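Long-range contacts in L-lysine 6-monooxygenase involved in desferrioxamine biosynthesis (Erwinia amylovora CFBP1430, PDB 5O8P), which is an FAD-dependent monooxygenase that probably hydroxylates an amino nitrogen of cadaverine, using NADPH, in the pathway to the siderophore desferrioxamine: residues Ile195-Ser200 / Leu222-Arg227; Ala152-Leu157 / Gln378-Asn383; Pro233-Lys238 / Lys268-Gly273. One frame throughout, in Å; residues are numbered along the deposited sequence.

Three contacts illustrate how one chain can leave a sheet, build a second one and return. Contact 2 opens first, at 152-157, which holds strand 155-157 of the sheet that carries the FAD site. The chain then leaves for the parallel sheet beside the NADP+ site, where 195-200 and 222-227 close the short loop of contact 1. Contact 3 follows in series, joining 233-238 to 268-273, its nearest atoms about 5 Å from those of contact 1. Only at 378-383 does the chain close contact 2, whose long loop encloses both others, consistent with an NADP-binding domain inserted in the FAD-binding one. The centres of contacts 1 and 2 are 38 Å apart.

Contact 1 (Ile195-Ser200 / Leu222-Arg227); sequences ITVLGS and LNWITR
Chi1 (-166°) sets Trp224 CG anti to the backbone N, and chi2 of -8° turns the indole, so that NE1 meets Gly199 O at 2.7 Å, the oxygen lying in the ring plane and the bond nearly along the C=O axis. On the other face of the sheet, Thr196 OG1 stands anti to its own carbonyl carbon (chi1 -63°) and takes a weak hydrogen bond of 3.3 Å from Asn223 ND2. Each has other partners: OG1 also bonds to Thr333 OG1, ND2 to Gln221 OE1, and Asn223 OD1 accepts Asn298 ND2. Further along that face the side chains of Thr196 and Ile225 cross, CG2 touching CD1 at 4.0 Å. Between the two layers of side chains the backbones pair in parallel, from Asn223 N to Ile195 O (2.8 Å) through to Gly199 N on Ile225 O (3.0 Å). Ile195, Val197 and Trp224 pack against helix 202-213, whose Tyr208 stacks on the indole. Strand 194-198, that helix and strand 221-225 form a beta-alpha-beta crossover; the turn at Gly199, with its apparent GxGxxA signature, and the NADP+-binding residues Ser200 and Arg227 just past the strand ends are consistent with a Rossmann-type nucleotide site.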
# COMPACT_ATOMS: atom_id res chain seq x y z
N ILE B 195 -3.00 28.73 17.63
CA ILE B 195 -4.25 28.28 17.01
C ILE B 195 -4.66 27.00 17.71
O ILE B 195 -3.81 26.18 18.03
CB ILE B 195 -4.08 27.98 15.51
CG1 ILE B 195 -3.51 29.20 14.77
CG2 ILE B 195 -5.39 27.51 14.88
CD1 ILE B 195 -3.08 28.91 13.35
N THR B 196 -5.96 26.82 17.93
CA THR B 196 -6.47 25.60 18.54
C THR B 196 -7.64 25.04 17.74
O THR B 196 -8.68 25.67 17.62
CB THR B 196 -6.92 25.84 19.99
OG1 THR B 196 -5.79 26.24 20.77
CG2 THR B 196 -7.55 24.58 20.61
N VAL B 197 -7.46 23.86 17.18
CA VAL B 197 -8.56 23.15 16.54
C VAL B 197 -9.33 22.37 17.61
O VAL B 197 -8.76 21.56 18.32
CB VAL B 197 -8.06 22.22 15.44
CG1 VAL B 197 -9.23 21.51 14.78
CG2 VAL B 197 -7.26 23.00 14.40
N LEU B 198 -10.62 22.63 17.69
CA LEU B 198 -11.48 22.01 18.67
C LEU B 198 -12.48 21.11 17.92
O LEU B 198 -13.21 21.59 17.06
CB LEU B 198 -12.16 23.12 19.46
CG LEU B 198 -12.59 22.75 20.88
CD1 LEU B 198 -12.51 23.97 21.78
CD2 LEU B 198 -14.00 22.17 20.89
N GLY B 199 -12.47 19.81 18.21
CA GLY B 199 -13.30 18.82 17.49
C GLY B 199 -12.52 17.60 17.00
O GLY B 199 -11.31 17.68 16.82
N SER B 200 -13.22 16.50 16.76
CA SER B 200 -12.61 15.18 16.53
C SER B 200 -12.61 14.67 15.06
O SER B 200 -11.91 13.74 14.74
CB SER B 200 -13.36 14.14 17.38
OG SER B 200 -14.61 13.76 16.79
N LEU B 222 0.22 25.15 17.74
CA LEU B 222 -0.87 24.47 17.08
C LEU B 222 -1.43 23.38 17.98
O LEU B 222 -0.82 22.32 18.16
CB LEU B 222 -0.40 23.91 15.75
CG LEU B 222 -1.47 23.25 14.89
CD1 LEU B 222 -2.60 24.24 14.60
CD2 LEU B 222 -0.87 22.73 13.59
N ASN B 223 -2.62 23.64 18.53
CA ASN B 223 -3.24 22.74 19.48
C ASN B 223 -4.43 22.02 18.87
O ASN B 223 -4.98 22.47 17.86
CB ASN B 223 -3.66 23.53 20.71
CG ASN B 223 -2.49 24.26 21.34
OD1 ASN B 223 -1.38 23.74 21.40
ND2 ASN B 223 -2.72 25.47 21.79
N TRP B 224 -4.78 20.88 19.45
CA TRP B 224 -5.93 20.09 19.04
C TRP B 224 -6.56 19.51 20.28
O TRP B 224 -5.93 18.73 20.98
CB TRP B 224 -5.50 18.97 18.11
CG TRP B 224 -6.61 18.29 17.33
CD1 TRP B 224 -7.96 18.46 17.47
CD2 TRP B 224 -6.43 17.28 16.33
NE1 TRP B 224 -8.63 17.67 16.59
CE2 TRP B 224 -7.72 16.92 15.88
CE3 TRP B 224 -5.32 16.66 15.77
CZ2 TRP B 224 -7.93 15.96 14.89
CZ3 TRP B 224 -5.51 15.69 14.79
CH2 TRP B 224 -6.82 15.36 14.35
N ILE B 225 -7.80 19.89 20.56
CA ILE B 225 -8.51 19.40 21.74
C ILE B 225 -9.76 18.74 21.23
O ILE B 225 -10.40 19.27 20.35
CB ILE B 225 -8.86 20.55 22.69
CG1 ILE B 225 -7.56 21.20 23.19
CG2 ILE B 225 -9.75 20.06 23.84
CD1 ILE B 225 -7.77 22.44 24.03
N THR B 226 -10.10 17.57 21.78
CA THR B 226 -11.32 16.85 21.38
C THR B 226 -12.03 16.23 22.58
O THR B 226 -11.38 15.86 23.55
CB THR B 226 -11.04 15.76 20.31
OG1 THR B 226 -12.23 15.00 20.09
CG2 THR B 226 -9.91 14.81 20.75
N ARG B 227 -13.36 16.15 22.50
CA ARG B 227 -14.15 15.43 23.50
C ARG B 227 -14.01 13.91 23.32
O ARG B 227 -14.15 13.15 24.28
CB ARG B 227 -15.64 15.82 23.45
CG ARG B 227 -16.46 15.28 24.61
CD ARG B 227 -17.83 14.73 24.18
NE ARG B 227 -18.72 15.82 23.77
CZ ARG B 227 -19.53 16.51 24.59
NH1 ARG B 227 -19.59 16.25 25.89
NH2 ARG B 227 -20.28 17.48 24.08

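Contact 2 (Ala152-Leu157 / Gln378-Asn383). With FAD (flavin-adenine dinucleotide), chain C.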
# COMPACT_ATOMS: atom_id res chain seq x y z
N ALA B 152 -47.49 21.03 -6.08
CA ALA B 152 -46.90 19.69 -6.17
C ALA B 152 -47.57 18.65 -5.29
O ALA B 152 -47.97 18.94 -4.15
CB ALA B 152 -45.42 19.74 -5.82
N HIS B 153 -47.65 17.44 -5.81
CA HIS B 153 -48.23 16.31 -5.09
C HIS B 153 -47.32 15.81 -3.98
O HIS B 153 -47.79 15.40 -2.91
CB HIS B 153 -48.56 15.17 -6.05
CG HIS B 153 -49.69 15.49 -6.99
ND1 HIS B 153 -51.01 15.43 -6.60
CD2 HIS B 153 -49.69 15.87 -8.30
CE1 HIS B 153 -51.78 15.76 -7.62
NE2 HIS B 153 -51.00 16.04 -8.66
N ARG B 154 -46.01 15.87 -4.25
CA ARG B 154 -44.99 15.38 -3.35
C ARG B 154 -43.83 16.36 -3.20
O ARG B 154 -43.43 17.04 -4.14
CB ARG B 154 -44.46 14.06 -3.90
CG ARG B 154 -45.48 12.93 -3.94
CD ARG B 154 -44.97 11.77 -4.74
NE ARG B 154 -45.41 11.95 -6.11
CZ ARG B 154 -46.47 11.37 -6.67
NH1 ARG B 154 -47.23 10.52 -5.98
NH2 ARG B 154 -46.76 11.65 -7.94
N LEU B 155 -43.27 16.40 -1.99
CA LEU B 155 -42.05 17.17 -1.71
C LEU B 155 -40.92 16.25 -1.29
O LEU B 155 -41.14 15.23 -0.65
CB LEU B 155 -42.33 18.14 -0.56
CG LEU B 155 -43.48 19.11 -0.73
CD1 LEU B 155 -43.76 19.81 0.58
CD2 LEU B 155 -43.15 20.08 -1.84
N VAL B 156 -39.69 16.62 -1.63
CA VAL B 156 -38.52 15.92 -1.13
C VAL B 156 -37.55 16.98 -0.62
O VAL B 156 -37.01 17.79 -1.38
CB VAL B 156 -37.93 14.90 -2.16
CG1 VAL B 156 -38.32 15.24 -3.59
CG2 VAL B 156 -36.41 14.76 -2.07
N LEU B 157 -37.36 16.97 0.71
CA LEU B 157 -36.59 17.99 1.43
C LEU B 157 -35.11 17.61 1.52
O LEU B 157 -34.73 16.80 2.36
CB LEU B 157 -37.18 18.20 2.83
CG LEU B 157 -38.69 18.48 2.89
CD1 LEU B 157 -39.17 18.69 4.32
CD2 LEU B 157 -39.08 19.67 2.04
N GLN B 378 -45.90 11.33 0.69
CA GLN B 378 -45.81 12.54 -0.13
C GLN B 378 -44.68 13.53 0.24
O GLN B 378 -44.17 14.21 -0.63
CB GLN B 378 -47.15 13.27 -0.08
CG GLN B 378 -48.32 12.48 -0.63
CD GLN B 378 -49.62 13.24 -0.54
OE1 GLN B 378 -49.92 13.87 0.48
NE2 GLN B 378 -50.39 13.20 -1.61
N VAL B 379 -44.31 13.60 1.52
CA VAL B 379 -43.25 14.48 1.96
C VAL B 379 -42.09 13.59 2.35
O VAL B 379 -42.19 12.84 3.32
CB VAL B 379 -43.68 15.31 3.18
CG1 VAL B 379 -42.59 16.29 3.59
CG2 VAL B 379 -44.95 16.05 2.86
N PHE B 380 -41.00 13.66 1.58
CA PHE B 380 -39.81 12.84 1.82
C PHE B 380 -38.64 13.68 2.29
O PHE B 380 -38.62 14.89 2.10
CB PHE B 380 -39.42 12.12 0.53
CG PHE B 380 -40.47 11.17 0.05
CD1 PHE B 380 -40.54 9.89 0.57
CD2 PHE B 380 -41.39 11.57 -0.89
CE1 PHE B 380 -41.51 9.01 0.14
CE2 PHE B 380 -42.37 10.70 -1.34
CZ PHE B 380 -42.43 9.42 -0.81
N VAL B 381 -37.64 13.03 2.88
CA VAL B 381 -36.45 13.75 3.33
C VAL B 381 -35.18 13.04 2.85
O VAL B 381 -35.17 11.83 2.75
CB VAL B 381 -36.43 13.95 4.86
CG1 VAL B 381 -37.61 14.82 5.33
CG2 VAL B 381 -36.39 12.63 5.63
N GLN B 382 -34.14 13.82 2.54
CA GLN B 382 -32.81 13.33 2.19
C GLN B 382 -31.91 13.85 3.30
O GLN B 382 -31.81 15.06 3.48
CB GLN B 382 -32.33 13.95 0.88
CG GLN B 382 -33.24 13.70 -0.31
CD GLN B 382 -32.61 12.84 -1.37
OE1 GLN B 382 -32.14 11.74 -1.09
NE2 GLN B 382 -32.60 13.33 -2.61
N ASN B 383 -31.23 12.96 4.03
CA ASN B 383 -30.26 13.37 5.05
C ASN B 383 -30.89 14.14 6.24
O ASN B 383 -30.31 15.12 6.71
CB ASN B 383 -29.14 14.19 4.38
CG ASN B 383 -27.86 14.32 5.23
OD1 ASN B 383 -27.41 13.39 5.91
ND2 ASN B 383 -27.25 15.51 5.15
PA FAD C . -26.13 20.62 1.27
O1A FAD C . -24.84 21.18 0.71
O2A FAD C . -26.50 20.91 2.70
O5B FAD C . -27.29 21.15 0.28
C5B FAD C . -28.41 21.91 0.74
C4B FAD C . -28.81 23.02 -0.23
O4B FAD C . -30.16 23.43 0.07
C3B FAD C . -27.94 24.26 -0.10
O3B FAD C . -27.55 24.68 -1.42
C2B FAD C . -28.82 25.27 0.63
O2B FAD C . -28.57 26.64 0.28
C1B FAD C . -30.21 24.86 0.20
N9A FAD C . -31.33 25.32 1.07
C8A FAD C . -31.48 25.21 2.40
N7A FAD C . -32.65 25.76 2.80
C5A FAD C . -33.28 26.24 1.71
C6A FAD C . -34.56 26.94 1.40
N6A FAD C . -35.44 27.26 2.38
N1A FAD C . -34.81 27.26 0.10
C2A FAD C . -33.96 26.95 -0.90
N3A FAD C . -32.78 26.32 -0.68
C4A FAD C . -32.40 25.94 0.57
N1 FAD C . -19.86 12.62 2.65
C2 FAD C . -19.32 11.63 1.88
O2 FAD C . -20.00 10.60 1.69
N3 FAD C . -18.10 11.75 1.31
C4 FAD C . -17.33 12.84 1.48
O4 FAD C . -16.21 12.91 0.95
C4X FAD C . -17.85 13.96 2.31
N5 FAD C . -17.13 15.08 2.51
C5X FAD C . -17.63 16.09 3.28
C6 FAD C . -16.84 17.22 3.45
C7 FAD C . -17.28 18.29 4.22
C7M FAD C . -16.41 19.51 4.40
C8 FAD C . -18.63 18.22 4.86
C8M FAD C . -19.13 19.36 5.70
C9 FAD C . -19.42 17.08 4.69
C9A FAD C . -18.99 15.99 3.92
N10 FAD C . -19.77 14.81 3.71
C10 FAD C . -19.20 13.78 2.91
C1' FAD C . -21.13 14.59 4.28
C2' FAD C . -22.26 14.99 3.30
O2' FAD C . -22.00 14.45 1.99
C3' FAD C . -22.48 16.51 3.19
O3' FAD C . -22.85 17.06 4.47
C4' FAD C . -23.56 16.90 2.17
O4' FAD C . -23.31 18.22 1.69
C5' FAD C . -24.97 16.85 2.75
O5' FAD C . -25.91 16.69 1.68
P FAD C . -27.04 17.78 1.43
O1P FAD C . -27.82 17.37 0.19
O2P FAD C . -27.74 17.90 2.75
O3P FAD C . -26.04 19.01 1.05
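Leu157 and Val379 meet methyl to methyl, CD1 to CG1 at 4.2 Å, and Leu157 CB touches Val381 CG1 on the same side of the sheet. The opposite face is built from Val156, whose CB packs on Phe380 CB at 4.1 Å while its CG2 meets the Gln382 chain at CG, 3.8 Å away. Phe380 turns the edge of its ring, not a face, to Leu155 O and to Arg154 CD. Between the two faces the backbones pair in parallel: Leu155 O accepts Phe380 N at 2.7 Å, Phe380 O accepts Leu157 N, and Leu157 O accepts Gln382 N at 3.0 Å from above its carbonyl plane. At the start of the pairing, Gln378 runs its extended side chain past His153 O, with CB 3.6 Å from that oxygen.

A second shell fixes these groups. Gln382 is bent at chi2 (-114°), which swings CD aside, and its buried amide is held at both ends, NE2 by Asn20 and Asn403, OE1 by Arg402. Helix 399-410 backs Phe380, and strand 8-14 lies on the far side of strand 155-157.

Just beyond, Asn383 ND2 reaches FAD O2P through a weak 3.4 Å hydrogen bond. A late strand joining the sheet in parallel with strand 155-157, followed by a residue that reaches the cofactor pyrophosphate, is consistent with the FAD-binding domain of two-dinucleotide flavoproteins.

Contact 3 (Pro233-Lys238 / Lys268-Gly273); sequences PLEYTK and KNLYKG
Beside the NADP+ site, two loops meet where Leu234 and Glu235 settle against Asn269, Leu270 and Gly273. The single hydrogen bond between them runs from Glu235 N to Asn269 O at 2.8 Å, fairly straight at the hydrogen, with the donor tilted 32° from the carbonyl plane. Leu234 holds CG anti to its backbone N (chi1 -178°), and CD1 beyond it rests against two carbonyl oxygens, Asn269 O and Leu270 O, each 3.6 Å away. A methyl group thus sits over the backbone of 268-273, which turns on the bond from Lys272 N to Lys268 O. Gly273, which has no side chain to come between the loops, approaches with its CA 3.7 Å from Leu234 N.

The segment 268-273 follows helix 257-266 and carries Tyr271 and Lys272, both of which bind NADP+, although none is bound to this chain here. Lys272 CG lies over one face of the Tyr271 ring, toward its rim, and Tyr271 OH is tied to Asn264 O.

Glu235 and Asn269 extend side by side in the same direction, their carboxylate and amide planes 76° apart; Glu235 OE1 and Asn269 ND2, 3.7 Å from each other, make no hydrogen bond. Glu235 CB meets Leu270 CD2 at 4.0 Å. The carboxylate is engaged elsewhere, OE2 with Thr240 OG1 and in a salt bridge with Arg230 of the second subunit.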
# COMPACT_ATOMS: atom_id res chain seq x y z
N PRO B 233 -10.01 6.45 14.01
CA PRO B 233 -10.19 6.41 12.56
C PRO B 233 -11.61 6.00 12.16
O PRO B 233 -12.32 5.36 12.94
CB PRO B 233 -9.19 5.35 12.11
CG PRO B 233 -9.12 4.42 13.26
CD PRO B 233 -9.30 5.25 14.49
N LEU B 234 -11.98 6.37 10.95
CA LEU B 234 -13.19 5.93 10.31
C LEU B 234 -12.97 4.46 9.99
O LEU B 234 -11.96 4.14 9.36
CB LEU B 234 -13.41 6.71 9.02
CG LEU B 234 -14.68 6.40 8.24
CD1 LEU B 234 -15.84 7.09 8.92
CD2 LEU B 234 -14.55 6.85 6.79
N GLU B 235 -13.89 3.59 10.42
CA GLU B 235 -13.75 2.15 10.16
C GLU B 235 -14.06 1.79 8.69
O GLU B 235 -15.19 1.92 8.23
CB GLU B 235 -14.61 1.33 11.12
CG GLU B 235 -14.16 -0.14 11.25
CD GLU B 235 -14.71 -0.80 12.52
OE1 GLU B 235 -14.56 -0.22 13.61
OE2 GLU B 235 -15.34 -1.89 12.43
N TYR B 236 -13.03 1.35 7.97
CA TYR B 236 -13.09 1.17 6.51
C TYR B 236 -12.75 -0.26 6.04
O TYR B 236 -12.60 -0.55 4.83
CB TYR B 236 -12.18 2.18 5.81
CG TYR B 236 -12.67 2.62 4.43
CD1 TYR B 236 -13.81 3.41 4.30
CD2 TYR B 236 -11.97 2.26 3.26
CE1 TYR B 236 -14.27 3.82 3.05
CE2 TYR B 236 -12.40 2.68 2.00
CZ TYR B 236 -13.56 3.46 1.89
OH TYR B 236 -14.02 3.87 0.64
N THR B 237 -12.67 -1.19 6.99
CA THR B 237 -12.43 -2.59 6.70
C THR B 237 -13.70 -3.15 6.07
O THR B 237 -14.81 -2.79 6.48
CB THR B 237 -12.07 -3.36 7.98
OG1 THR B 237 -12.99 -3.03 9.03
CG2 THR B 237 -10.64 -3.03 8.42
N LYS B 238 -13.52 -4.02 5.08
CA LYS B 238 -14.60 -4.36 4.14
C LYS B 238 -15.79 -5.09 4.74
O LYS B 238 -16.91 -4.91 4.26
CB LYS B 238 -14.04 -5.13 2.96
CG LYS B 238 -13.13 -4.28 2.11
CD LYS B 238 -12.45 -5.08 1.04
CE LYS B 238 -11.42 -4.22 0.34
NZ LYS B 238 -10.64 -5.05 -0.61
N LYS B 268 -19.90 6.17 16.18
CA LYS B 268 -19.26 7.33 15.56
C LYS B 268 -17.99 6.97 14.76
O LYS B 268 -17.64 7.70 13.84
CB LYS B 268 -18.96 8.40 16.63
CG LYS B 268 -20.24 8.95 17.25
CD LYS B 268 -19.93 9.95 18.35
CE LYS B 268 -21.18 10.70 18.80
NZ LYS B 268 -20.81 11.99 19.44
N ASN B 269 -17.31 5.86 15.09
CA ASN B 269 -16.23 5.35 14.20
C ASN B 269 -16.71 4.96 12.79
O ASN B 269 -15.92 4.97 11.85
CB ASN B 269 -15.31 4.26 14.83
CG ASN B 269 -16.06 3.16 15.56
OD1 ASN B 269 -17.29 3.08 15.54
ND2 ASN B 269 -15.31 2.31 16.24
N LEU B 270 -18.01 4.66 12.63
CA LEU B 270 -18.56 4.27 11.33
C LEU B 270 -18.86 5.45 10.38
O LEU B 270 -18.94 5.24 9.17
CB LEU B 270 -19.82 3.41 11.52
CG LEU B 270 -19.76 2.08 12.31
CD1 LEU B 270 -20.97 1.22 12.00
CD2 LEU B 270 -18.46 1.31 12.07
N TYR B 271 -19.04 6.66 10.91
CA TYR B 271 -19.33 7.85 10.07
C TYR B 271 -18.60 9.16 10.44
O TYR B 271 -18.26 9.94 9.54
CB TYR B 271 -20.85 8.08 9.91
CG TYR B 271 -21.63 8.52 11.15
CD1 TYR B 271 -21.73 7.69 12.28
CD2 TYR B 271 -22.33 9.74 11.17
CE1 TYR B 271 -22.45 8.07 13.39
CE2 TYR B 271 -23.07 10.13 12.29
CZ TYR B 271 -23.13 9.29 13.39
OH TYR B 271 -23.85 9.64 14.51
N LYS B 272 -18.34 9.40 11.73
CA LYS B 272 -17.69 10.64 12.21
C LYS B 272 -16.16 10.50 12.45
O LYS B 272 -15.55 11.31 13.13
CB LYS B 272 -18.44 11.15 13.46
CG LYS B 272 -19.75 11.87 13.16
CD LYS B 272 -20.76 11.82 14.31
CE LYS B 272 -20.22 12.26 15.68
NZ LYS B 272 -19.71 13.66 15.77
N GLY B 273 -15.52 9.49 11.87
CA GLY B 273 -14.09 9.25 12.07
C GLY B 273 -13.18 10.01 11.13
O GLY B 273 -13.64 10.61 10.16